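PDB 3DH0: SAM dependent methyltransferase from Aquifex aeolicus, which binds S-adenosylmethionine and probably transfers its methyl group to an acceptor substrate. Local coordinates for residues Gly38-Asp43 with Asn105-Ile110; Asn98-Pro103 with Lys130-Pro135; Thr115-Ser120 with Glu156-Glu161. All blocks are in the same frame, centred on the assembly; numbering follows the deposited sequence.

Contact 1: residues Gly38-Asp43 with Asn105-Ile110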
loop_
_atom_site.group_PDB
_atom_site.type_symbol
_atom_site.label_atom_id
_atom_site.label_comp_id
_atom_site.label_asym_id
_atom_site.label_seq_id
_atom_site.Cartn_x
_atom_site.Cartn_y
_atom_site.Cartn_z
ATOM N N GLY A 38 -8.684 -15.358 0.095
ATOM C CA GLY A 38 -8.045 -16.063 -1.005
ATOM C C GLY A 38 -7.219 -15.186 -1.933
ATOM O O GLY A 38 -6.362 -15.679 -2.660
ATOM N N MET A 39 -7.481 -13.884 -1.910
ATOM C CA MET A 39 -6.755 -12.940 -2.750
ATOM C C MET A 39 -5.275 -12.795 -2.396
ATOM O O MET A 39 -4.882 -12.879 -1.234
ATOM C CB MET A 39 -7.410 -11.554 -2.692
ATOM C CG MET A 39 -8.593 -11.380 -3.610
ATOM S SD MET A 39 -9.265 -9.741 -3.521
ATOM C CE MET A 39 -8.378 -8.923 -4.729
ATOM N N THR A 40 -4.448 -12.604 -3.412
ATOM C CA THR A 40 -3.037 -12.396 -3.172
ATOM C C THR A 40 -2.909 -10.897 -3.237
ATOM O O THR A 40 -3.293 -10.278 -4.228
ATOM C CB THR A 40 -2.163 -13.046 -4.235
ATOM O OG1 THR A 40 -2.153 -14.458 -4.021
ATOM C CG2 THR A 40 -0.744 -12.523 -4.155
ATOM N N VAL A 41 -2.404 -10.317 -2.157
ATOM C CA VAL A 41 -2.270 -8.878 -2.099
ATOM C C VAL A 41 -0.837 -8.387 -1.974
ATOM O O VAL A 41 -0.015 -8.986 -1.285
ATOM C CB VAL A 41 -3.100 -8.306 -0.935
ATOM C CG1 VAL A 41 -2.854 -9.105 0.317
ATOM C CG2 VAL A 41 -2.747 -6.853 -0.712
ATOM N N LEU A 42 -0.549 -7.294 -2.675
ATOM C CA LEU A 42 0.772 -6.687 -2.644
ATOM C C LEU A 42 0.674 -5.432 -1.795
ATOM O O LEU A 42 -0.190 -4.591 -2.024
ATOM C CB LEU A 42 1.249 -6.322 -4.055
ATOM C CG LEU A 42 2.666 -5.734 -4.111
ATOM C CD1 LEU A 42 3.662 -6.764 -3.599
ATOM C CD2 LEU A 42 3.020 -5.320 -5.524
ATOM N N ASP A 43 1.554 -5.335 -0.805
ATOM C CA ASP A 43 1.610 -4.193 0.099
ATOM C C ASP A 43 2.891 -3.478 -0.285
ATOM O O ASP A 43 3.970 -3.894 0.109
ATOM C CB ASP A 43 1.678 -4.694 1.544
ATOM C CG ASP A 43 1.569 -3.575 2.571
ATOM O OD1 ASP A 43 1.183 -2.444 2.201
ATOM O OD2 ASP A 43 1.862 -3.836 3.764
ATOM N N ASN A 105 1.341 -11.478 -13.606
ATOM C CA ASN A 105 0.004 -11.912 -13.218
ATOM C C ASN A 105 -0.074 -12.754 -11.951
ATOM O O ASN A 105 -0.659 -13.840 -11.939
ATOM C CB ASN A 105 -0.605 -12.659 -14.399
ATOM C CG ASN A 105 -0.375 -11.928 -15.715
ATOM O OD1 ASN A 105 -0.885 -10.827 -15.919
ATOM N ND2 ASN A 105 0.416 -12.526 -16.601
ATOM N N THR A 106 0.491 -12.234 -10.868
ATOM C CA THR A 106 0.481 -12.948 -9.605
ATOM C C THR A 106 -0.320 -12.247 -8.500
ATOM O O THR A 106 -0.592 -12.851 -7.461
ATOM C CB THR A 106 1.938 -13.201 -9.106
ATOM O OG1 THR A 106 2.700 -11.991 -9.198
ATOM C CG2 THR A 106 2.616 -14.277 -9.942
ATOM N N VAL A 107 -0.712 -10.993 -8.712
ATOM C CA VAL A 107 -1.461 -10.294 -7.666
ATOM C C VAL A 107 -2.870 -9.856 -8.037
ATOM O O VAL A 107 -3.119 -9.366 -9.134
ATOM C CB VAL A 107 -0.698 -9.062 -7.150
ATOM C CG1 VAL A 107 0.700 -9.461 -6.741
ATOM C CG2 VAL A 107 -0.666 -7.994 -8.211
ATOM N N ASP A 108 -3.779 -10.022 -7.086
ATOM C CA ASP A 108 -5.185 -9.688 -7.269
ATOM C C ASP A 108 -5.523 -8.312 -6.703
ATOM O O ASP A 108 -6.343 -7.566 -7.249
ATOM C CB ASP A 108 -6.037 -10.759 -6.577
ATOM C CG ASP A 108 -5.727 -12.158 -7.072
ATOM O OD1 ASP A 108 -5.951 -12.426 -8.274
ATOM O OD2 ASP A 108 -5.257 -12.988 -6.263
ATOM N N PHE A 109 -4.864 -7.988 -5.600
ATOM C CA PHE A 109 -5.076 -6.734 -4.904
ATOM C C PHE A 109 -3.749 -6.013 -4.669
ATOM O O PHE A 109 -2.767 -6.626 -4.265
ATOM C CB PHE A 109 -5.737 -7.036 -3.557
ATOM C CG PHE A 109 -6.466 -5.880 -2.969
ATOM C CD1 PHE A 109 -7.823 -5.713 -3.211
ATOM C CD2 PHE A 109 -5.796 -4.945 -2.188
ATOM C CE1 PHE A 109 -8.520 -4.624 -2.679
ATOM C CE2 PHE A 109 -6.470 -3.853 -1.648
ATOM C CZ PHE A 109 -7.843 -3.688 -1.895
ATOM N N ILE A 110 -3.723 -4.717 -4.934
ATOM C CA ILE A 110 -2.532 -3.915 -4.708
ATOM C C ILE A 110 -2.905 -2.810 -3.722
ATOM O O ILE A 110 -3.756 -1.974 -3.994
ATOM C CB ILE A 110 -2.015 -3.280 -6.005
ATOM C CG1 ILE A 110 -1.748 -4.356 -7.057
ATOM C CG2 ILE A 110 -0.715 -2.524 -5.733
ATOM C CD1 ILE A 110 -1.645 -3.801 -8.473
#

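Contact 2: residues Asn98-Pro103 with Lys130-Pro135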
loop_
_atom_site.group_PDB
_atom_site.type_symbol
_atom_site.label_atom_id
_atom_site.label_comp_id
_atom_site.label_asym_id
_atom_site.label_seq_id
_atom_site.Cartn_x
_atom_site.Cartn_y
_atom_site.Cartn_z
ATOM N N ASN A 98 11.954 0.488 -9.123
ATOM C CA ASN A 98 10.910 0.226 -10.110
ATOM C C ASN A 98 10.842 -1.211 -10.578
ATOM O O ASN A 98 10.409 -1.487 -11.701
ATOM C CB ASN A 98 11.079 1.143 -11.319
ATOM C CG ASN A 98 11.093 2.604 -10.938
ATOM O OD1 ASN A 98 12.145 3.236 -10.905
ATOM N ND2 ASN A 98 9.918 3.147 -10.630
ATOM N N LYS A 99 11.266 -2.117 -9.705
ATOM C CA LYS A 99 11.270 -3.535 -10.020
ATOM C C LYS A 99 10.710 -4.362 -8.868
ATOM O O LYS A 99 11.241 -4.323 -7.756
ATOM C CB LYS A 99 12.690 -4.015 -10.299
ATOM C CG LYS A 99 13.485 -3.188 -11.261
ATOM C CD LYS A 99 14.754 -3.960 -11.617
ATOM C CE LYS A 99 15.836 -3.093 -12.243
ATOM N NZ LYS A 99 16.544 -2.299 -11.206
ATOM N N ILE A 100 9.657 -5.127 -9.140
ATOM C CA ILE A 100 9.052 -5.977 -8.122
ATOM C C ILE A 100 9.511 -7.408 -8.399
ATOM O O ILE A 100 9.330 -7.932 -9.489
ATOM C CB ILE A 100 7.512 -5.868 -8.168
ATOM C CG1 ILE A 100 7.107 -4.400 -8.015
ATOM C CG2 ILE A 100 6.888 -6.700 -7.054
ATOM C CD1 ILE A 100 5.716 -4.079 -8.480
ATOM N N PRO A 101 10.118 -8.059 -7.405
ATOM C CA PRO A 101 10.619 -9.429 -7.536
ATOM C C PRO A 101 9.572 -10.524 -7.691
ATOM O O PRO A 101 9.742 -11.625 -7.184
ATOM C CB PRO A 101 11.446 -9.599 -6.272
ATOM C CG PRO A 101 10.666 -8.806 -5.279
ATOM C CD PRO A 101 10.322 -7.553 -6.037
ATOM N N LEU A 102 8.507 -10.234 -8.419
ATOM C CA LEU A 102 7.443 -11.203 -8.610
ATOM C C LEU A 102 7.192 -11.519 -10.079
ATOM O O LEU A 102 7.507 -10.716 -10.956
ATOM C CB LEU A 102 6.153 -10.658 -7.998
ATOM C CG LEU A 102 5.677 -11.078 -6.606
ATOM C CD1 LEU A 102 6.801 -11.221 -5.628
ATOM C CD2 LEU A 102 4.698 -10.034 -6.149
ATOM N N PRO A 103 6.651 -12.718 -10.368
ATOM C CA PRO A 103 6.372 -13.056 -11.770
ATOM C C PRO A 103 5.069 -12.397 -12.231
ATOM O O PRO A 103 4.238 -12.019 -11.414
ATOM C CB PRO A 103 6.288 -14.584 -11.760
ATOM C CG PRO A 103 5.877 -14.913 -10.361
ATOM C CD PRO A 103 6.687 -13.935 -9.535
ATOM N N LYS A 130 1.589 -3.230 -13.145
ATOM C CA LYS A 130 0.639 -3.950 -13.995
ATOM C C LYS A 130 1.164 -5.340 -14.324
ATOM O O LYS A 130 0.410 -6.306 -14.412
ATOM C CB LYS A 130 0.415 -3.223 -15.318
ATOM C CG LYS A 130 0.074 -1.755 -15.253
ATOM C CD LYS A 130 -0.716 -1.394 -16.509
ATOM C CE LYS A 130 -0.614 0.077 -16.899
ATOM N NZ LYS A 130 0.615 0.384 -17.664
ATOM N N ARG A 131 2.472 -5.425 -14.520
ATOM C CA ARG A 131 3.102 -6.687 -14.851
ATOM C C ARG A 131 2.795 -7.743 -13.800
ATOM O O ARG A 131 2.270 -8.812 -14.127
ATOM C CB ARG A 131 4.620 -6.508 -14.991
ATOM C CG ARG A 131 5.324 -7.761 -15.469
ATOM C CD ARG A 131 6.818 -7.573 -15.582
ATOM N NE ARG A 131 7.467 -7.520 -14.278
ATOM C CZ ARG A 131 7.411 -8.494 -13.378
ATOM N NH1 ARG A 131 6.733 -9.603 -13.634
ATOM N NH2 ARG A 131 8.036 -8.363 -12.219
ATOM N N VAL A 132 3.109 -7.443 -12.541
ATOM C CA VAL A 132 2.868 -8.402 -11.472
ATOM C C VAL A 132 1.379 -8.556 -11.206
ATOM O O VAL A 132 0.934 -9.541 -10.616
ATOM C CB VAL A 132 3.588 -7.990 -10.157
ATOM C CG1 VAL A 132 5.071 -7.812 -10.408
ATOM C CG2 VAL A 132 2.978 -6.716 -9.594
ATOM N N ALA A 133 0.615 -7.573 -11.660
ATOM C CA ALA A 133 -0.830 -7.573 -11.477
ATOM C C ALA A 133 -1.533 -8.467 -12.492
ATOM O O ALA A 133 -1.192 -8.450 -13.669
ATOM C CB ALA A 133 -1.354 -6.153 -11.602
ATOM N N LYS A 134 -2.521 -9.234 -12.032
ATOM C CA LYS A 134 -3.287 -10.113 -12.912
ATOM C C LYS A 134 -4.148 -9.283 -13.863
ATOM O O LYS A 134 -4.378 -8.099 -13.638
ATOM C CB LYS A 134 -4.179 -11.050 -12.097
ATOM C CG LYS A 134 -3.402 -11.940 -11.162
ATOM C CD LYS A 134 -4.206 -13.098 -10.611
ATOM C CE LYS A 134 -3.290 -13.976 -9.775
ATOM N NZ LYS A 134 -3.950 -15.143 -9.146
ATOM N N PRO A 135 -4.642 -9.895 -14.949
ATOM C CA PRO A 135 -5.470 -9.129 -15.888
ATOM C C PRO A 135 -6.622 -8.388 -15.210
ATOM O O PRO A 135 -7.060 -7.339 -15.690
ATOM C CB PRO A 135 -5.944 -10.199 -16.864
ATOM C CG PRO A 135 -4.771 -11.117 -16.923
ATOM C CD PRO A 135 -4.419 -11.262 -15.451
#

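Contact 3: residues Thr115-Ser120 with Glu156-Glu161. With SAM (S-adenosylmethionine), chain C.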
loop_
_atom_site.group_PDB
_atom_site.type_symbol
_atom_site.label_atom_id
_atom_site.label_comp_id
_atom_site.label_asym_id
_atom_site.label_seq_id
_atom_site.Cartn_x
_atom_site.Cartn_y
_atom_site.Cartn_z
ATOM N N THR A 115 2.426 5.515 0.530
ATOM C CA THR A 115 3.699 5.329 -0.126
ATOM C C THR A 115 3.775 5.903 -1.544
ATOM O O THR A 115 4.867 6.112 -2.071
ATOM C CB THR A 115 4.104 3.805 -0.092
ATOM O OG1 THR A 115 5.130 3.526 -1.060
ATOM C CG2 THR A 115 2.905 2.937 -0.361
ATOM N N PHE A 116 2.633 6.193 -2.155
ATOM C CA PHE A 116 2.637 6.719 -3.514
ATOM C C PHE A 116 3.467 7.992 -3.693
ATOM O O PHE A 116 4.267 8.091 -4.622
ATOM C CB PHE A 116 1.218 6.988 -3.980
ATOM C CG PHE A 116 1.105 7.234 -5.455
ATOM C CD1 PHE A 116 1.161 6.176 -6.358
ATOM C CD2 PHE A 116 0.947 8.524 -5.943
ATOM C CE1 PHE A 116 1.061 6.399 -7.730
ATOM C CE2 PHE A 116 0.847 8.763 -7.306
ATOM C CZ PHE A 116 0.904 7.698 -8.207
ATOM N N HIS A 117 3.274 8.969 -2.815
ATOM C CA HIS A 117 4.018 10.225 -2.907
ATOM C C HIS A 117 5.525 10.047 -2.666
ATOM O O HIS A 117 6.288 11.001 -2.788
ATOM C CB HIS A 117 3.481 11.240 -1.894
ATOM C CG HIS A 117 3.769 10.869 -0.476
ATOM N ND1 HIS A 117 3.096 9.859 0.179
ATOM C CD2 HIS A 117 4.725 11.306 0.383
ATOM C CE1 HIS A 117 3.628 9.685 1.377
ATOM N NE2 HIS A 117 4.619 10.549 1.522
ATOM N N GLU A 118 5.952 8.837 -2.312
ATOM C CA GLU A 118 7.368 8.566 -2.057
ATOM C C GLU A 118 8.095 7.932 -3.253
ATOM O O GLU A 118 9.313 7.748 -3.226
ATOM C CB GLU A 118 7.517 7.643 -0.847
ATOM C CG GLU A 118 7.724 8.360 0.450
ATOM C CD GLU A 118 8.165 7.430 1.556
ATOM O OE1 GLU A 118 9.100 6.643 1.335
ATOM O OE2 GLU A 118 7.581 7.494 2.656
ATOM N N LEU A 119 7.346 7.596 -4.294
ATOM C CA LEU A 119 7.922 6.972 -5.478
ATOM C C LEU A 119 8.791 7.907 -6.328
ATOM O O LEU A 119 8.327 8.963 -6.767
ATOM C CB LEU A 119 6.794 6.412 -6.352
ATOM C CG LEU A 119 5.842 5.401 -5.703
ATOM C CD1 LEU A 119 4.673 5.087 -6.628
ATOM C CD2 LEU A 119 6.620 4.143 -5.369
ATOM N N SER A 120 10.043 7.519 -6.568
ATOM C CA SER A 120 10.938 8.324 -7.402
ATOM C C SER A 120 10.315 8.548 -8.784
ATOM O O SER A 120 10.138 9.679 -9.227
ATOM C CB SER A 120 12.289 7.626 -7.571
ATOM O OG SER A 120 13.031 7.635 -6.362
ATOM N N GLU A 156 3.477 20.182 0.810
ATOM C CA GLU A 156 4.316 20.164 -0.394
ATOM C C GLU A 156 5.009 18.815 -0.519
ATOM O O GLU A 156 5.634 18.502 -1.541
ATOM C CB GLU A 156 5.388 21.265 -0.381
ATOM C CG GLU A 156 5.175 22.388 0.609
ATOM C CD GLU A 156 5.490 21.971 2.037
ATOM O OE1 GLU A 156 6.479 21.226 2.253
ATOM O OE2 GLU A 156 4.742 22.407 2.941
ATOM N N GLU A 157 4.894 18.017 0.534
ATOM C CA GLU A 157 5.510 16.705 0.545
ATOM C C GLU A 157 4.561 15.611 0.043
ATOM O O GLU A 157 4.954 14.458 -0.098
ATOM C CB GLU A 157 5.981 16.378 1.964
ATOM C CG GLU A 157 7.182 17.187 2.444
ATOM C CD GLU A 157 8.308 16.283 2.966
ATOM O OE1 GLU A 157 7.995 15.341 3.745
ATOM O OE2 GLU A 157 9.499 16.513 2.613
ATOM N N VAL A 158 3.322 15.971 -0.256
ATOM C CA VAL A 158 2.357 14.981 -0.700
ATOM C C VAL A 158 1.622 15.431 -1.954
ATOM O O VAL A 158 1.696 16.598 -2.338
ATOM C CB VAL A 158 1.306 14.716 0.411
ATOM C CG1 VAL A 158 0.375 15.922 0.562
ATOM C CG2 VAL A 158 0.503 13.474 0.086
ATOM N N TYR A 159 0.927 14.487 -2.591
ATOM C CA TYR A 159 0.119 14.764 -3.777
ATOM C C TYR A 159 -1.296 14.988 -3.269
ATOM O O TYR A 159 -1.623 14.651 -2.130
ATOM C CB TYR A 159 0.037 13.553 -4.711
ATOM C CG TYR A 159 1.287 13.138 -5.446
ATOM C CD1 TYR A 159 1.880 11.905 -5.191
ATOM C CD2 TYR A 159 1.836 13.935 -6.441
ATOM C CE1 TYR A 159 2.984 11.475 -5.910
ATOM C CE2 TYR A 159 2.943 13.516 -7.167
ATOM C CZ TYR A 159 3.510 12.285 -6.898
ATOM O OH TYR A 159 4.596 11.860 -7.615
ATOM N N SER A 160 -2.143 15.536 -4.122
ATOM C CA SER A 160 -3.534 15.735 -3.763
ATOM C C SER A 160 -4.279 14.686 -4.587
ATOM O O SER A 160 -3.793 14.270 -5.645
ATOM C CB SER A 160 -4.012 17.124 -4.181
ATOM O OG SER A 160 -4.195 17.187 -5.588
ATOM N N GLU A 161 -5.448 14.260 -4.114
ATOM C CA GLU A 161 -6.250 13.272 -4.833
ATOM C C GLU A 161 -6.343 13.652 -6.304
ATOM O O GLU A 161 -6.417 12.805 -7.186
ATOM C CB GLU A 161 -7.660 13.222 -4.259
ATOM C CG GLU A 161 -8.355 14.568 -4.273
ATOM C CD GLU A 161 -8.416 15.216 -2.893
ATOM O OE1 GLU A 161 -7.345 15.346 -2.249
ATOM O OE2 GLU A 161 -9.542 15.598 -2.465
HETATM N N SAM C . 2.590 1.889 4.684
HETATM C CA SAM C . 3.351 1.833 5.970
HETATM C C SAM C . 2.402 1.773 7.144
HETATM O O SAM C . 1.190 1.784 6.924
HETATM O OXT SAM C . 2.951 1.713 8.292
HETATM C CB SAM C . 4.243 3.064 6.095
HETATM C CG SAM C . 4.923 3.301 4.808
HETATM S SD SAM C . 6.060 4.700 4.609
HETATM C CE SAM C . 4.953 6.110 4.629
HETATM C "C5'" SAM C . 6.524 4.487 2.955
HETATM C "C4'" SAM C . 7.488 3.352 2.681
HETATM O "O4'" SAM C . 7.640 3.348 1.266
HETATM C "C3'" SAM C . 8.922 3.639 3.168
HETATM O "O3'" SAM C . 9.145 2.690 4.250
HETATM C "C2'" SAM C . 9.839 3.285 2.014
HETATM O "O2'" SAM C . 11.002 2.525 2.268
HETATM C "C1'" SAM C . 8.817 2.712 0.983
HETATM N N9 SAM C . 9.072 2.966 -0.422
HETATM C C8 SAM C . 9.448 4.125 -1.070
HETATM N N7 SAM C . 9.566 3.979 -2.353
HETATM C C5 SAM C . 9.250 2.640 -2.578
HETATM C C6 SAM C . 9.181 1.850 -3.762
HETATM N N6 SAM C . 9.458 2.363 -4.980
HETATM N N1 SAM C . 8.821 0.514 -3.643
HETATM C C2 SAM C . 8.554 0.040 -2.402
HETATM N N3 SAM C . 8.587 0.697 -1.238
HETATM C C4 SAM C . 8.942 2.002 -1.396
#

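Contact 1: residues Gly38-Asp43 with Asn105-Ile110
This is a parallel strand pairing in the middle of the Rossmann-like methyltransferase sheet, where strand 40-43 runs beside the start of strand 107-113. Val41 bridges to Phe109 and Leu42 to Ile110. Leu42 N donates to Phe109 O at 2.8 Å, while Thr40 O takes two donors in its carbonyl plane, Asp108 N at 2.9 Å and Phe109 N at 3.1 Å. That double acceptance marks the place where the 105-110 segment turns its corner at Asp108. There the carboxylate takes over from the backbone: CG lies anti to the carbonyl carbon (chi1 -56°), and OD2 receives Thr40 N at 3.0 Å on its anti lone pair, nearly straight at 167°. An alanine in place of Asp108 would remove this acceptor and would probably leave Thr40 N without its partner. On the face carrying Val41 and Phe109, the two side chains lie side by side, with Val41 CG2 3.9 Å from Phe109 CD2. Met39, bent at chi3, brings CE to the edge of the Phe109 ring, 3.6 Å from Phe109 CD1; its SD sits obliquely, 5.5 Å from the ring centroid, in a Met-aromatic contact. On the opposite face, that of Leu42 and Ile110, Leu42 CB meets Val107 CG1. Strand 64-69 continues the sheet beyond Val41. Chemically, the Asp108 carboxylate and two backbone N-H groups satisfy Thr40 N and O just before the parallel ladder begins.

Contact 2: residues Asn98-Pro103 with Lys130-Pro135
Arg131, in the last turn of helix 122-132, clamps one carbonyl of the 98-103 loop. Its guanidinium meets Leu102 O end-on: NH2 approaches to 2.7 Å, nearly along the C=O axis, and NH1 to 3.0 Å, on a lone pair. The acceptor lies in the guanidinium plane, so both nitrogens grip a single oxygen; the NH2 bond is the straighter, 154° against 137°. Ile100 O also sits at the guanidinium edge, but its angle to NH2 is too poor for a hydrogen bond. Beneath this polar grip Val132 points toward the loop. Its CG1 branch fits against Ile100 CB at 3.8 Å and Leu102 CB at 3.9 Å, while CG2 faces Ile100 CD1 at 4.0 Å, the Ile100 and Val132 side chains crossing at about a right angle. The arginine reaches the carbonyl because CG is anti to the backbone N (chi1 -174°) and the chain then bends at chi3. In the next shell, Asp104 makes a salt bridge to NH1 and Glu128 one to NH2; Glu128 also accepts from Ile100 N, so one carboxylate steadies both the arginine and the loop backbone. Leu129, on the same helix, packs against Ile100. With both carboxylates beside it, the guanidinium is likely to stay protonated and to polarise the Leu102 carbonyl, fastening a loop without regular structure to the C-terminal end of the helix.

Contact 3: residues Thr115-Ser120 with Glu156-Glu161
Aromatic and apolar packing dominates between the short 3-10 turn 116-118 and the loop that leads into helix 161-170. The Tyr159 side chain points toward the turn and brings CD1 and CE1 up against it, obliquely: CE1 is 3.4 Å from His117 CA and 3.6 Å from Phe116 CD2. Phe116 and Tyr159 cross at about a right angle along their side chains, their ring planes are 53° apart and their centroids 5.5 Å, an oblique pairing. Phe116 gets there with CG anti to the backbone N (chi1 -167°), while Tyr159 CG is anti to its carbonyl carbon. Val164 and Ile167 of helix 161-170 pack against both rings.

No hydrogen bond joins the two segments. His117 CG takes the crowded position between N and the carbonyl carbon (chi1 69°), which sets the imidazole beside the Glu157-Val158 backbone, CD2 making a close approach of 3.2 Å to Glu157 O. Its polar partner is Asp143, at the end of strand 137-144, hydrogen-bonded to ND1, which probably fixes the rotation of the ring. Within the turn, Glu118 N donates to Thr115 O and Leu119 N to Phe116 O.

Ligand contacts come from the same 115-120 loop. Thr115 OG1 gives a weak hydrogen bond of 3.4 Å to SAM O4', Leu119 CD2 approaches SAM N6 at 3.4 Å, and Glu118 OE2 lies 3.2 Å from SAM C5'. Glu118 OE1 is held by Phe7 N. Such a loop after strand 107-113 forms part of the S-adenosylmethionine pocket of this Rossmann-like methyltransferase fold, here packed from behind by the 156-161 loop.

From the N terminus, strand 40-43 comes first, and contact 1 closes a long excursion through strands 64-69 and 90-94 when strand 107-113 pairs with it. The 98-103 loop lies within that excursion; its partner, the end of helix 122-132, lies beyond it, so contacts 1 and 2 cross. They also touch: Thr106 N to Val132 O and Asn105 N to Arg131 O are probable hydrogen bonds. Contact 3 opens inside the span of contact 2 and closes at 156-161, so these two cross; it ties the loop after strand 107-113 to the one leading into helix 161-170. Contact 1 precedes it in series, about 22 Å away between centres, across the chain's centre.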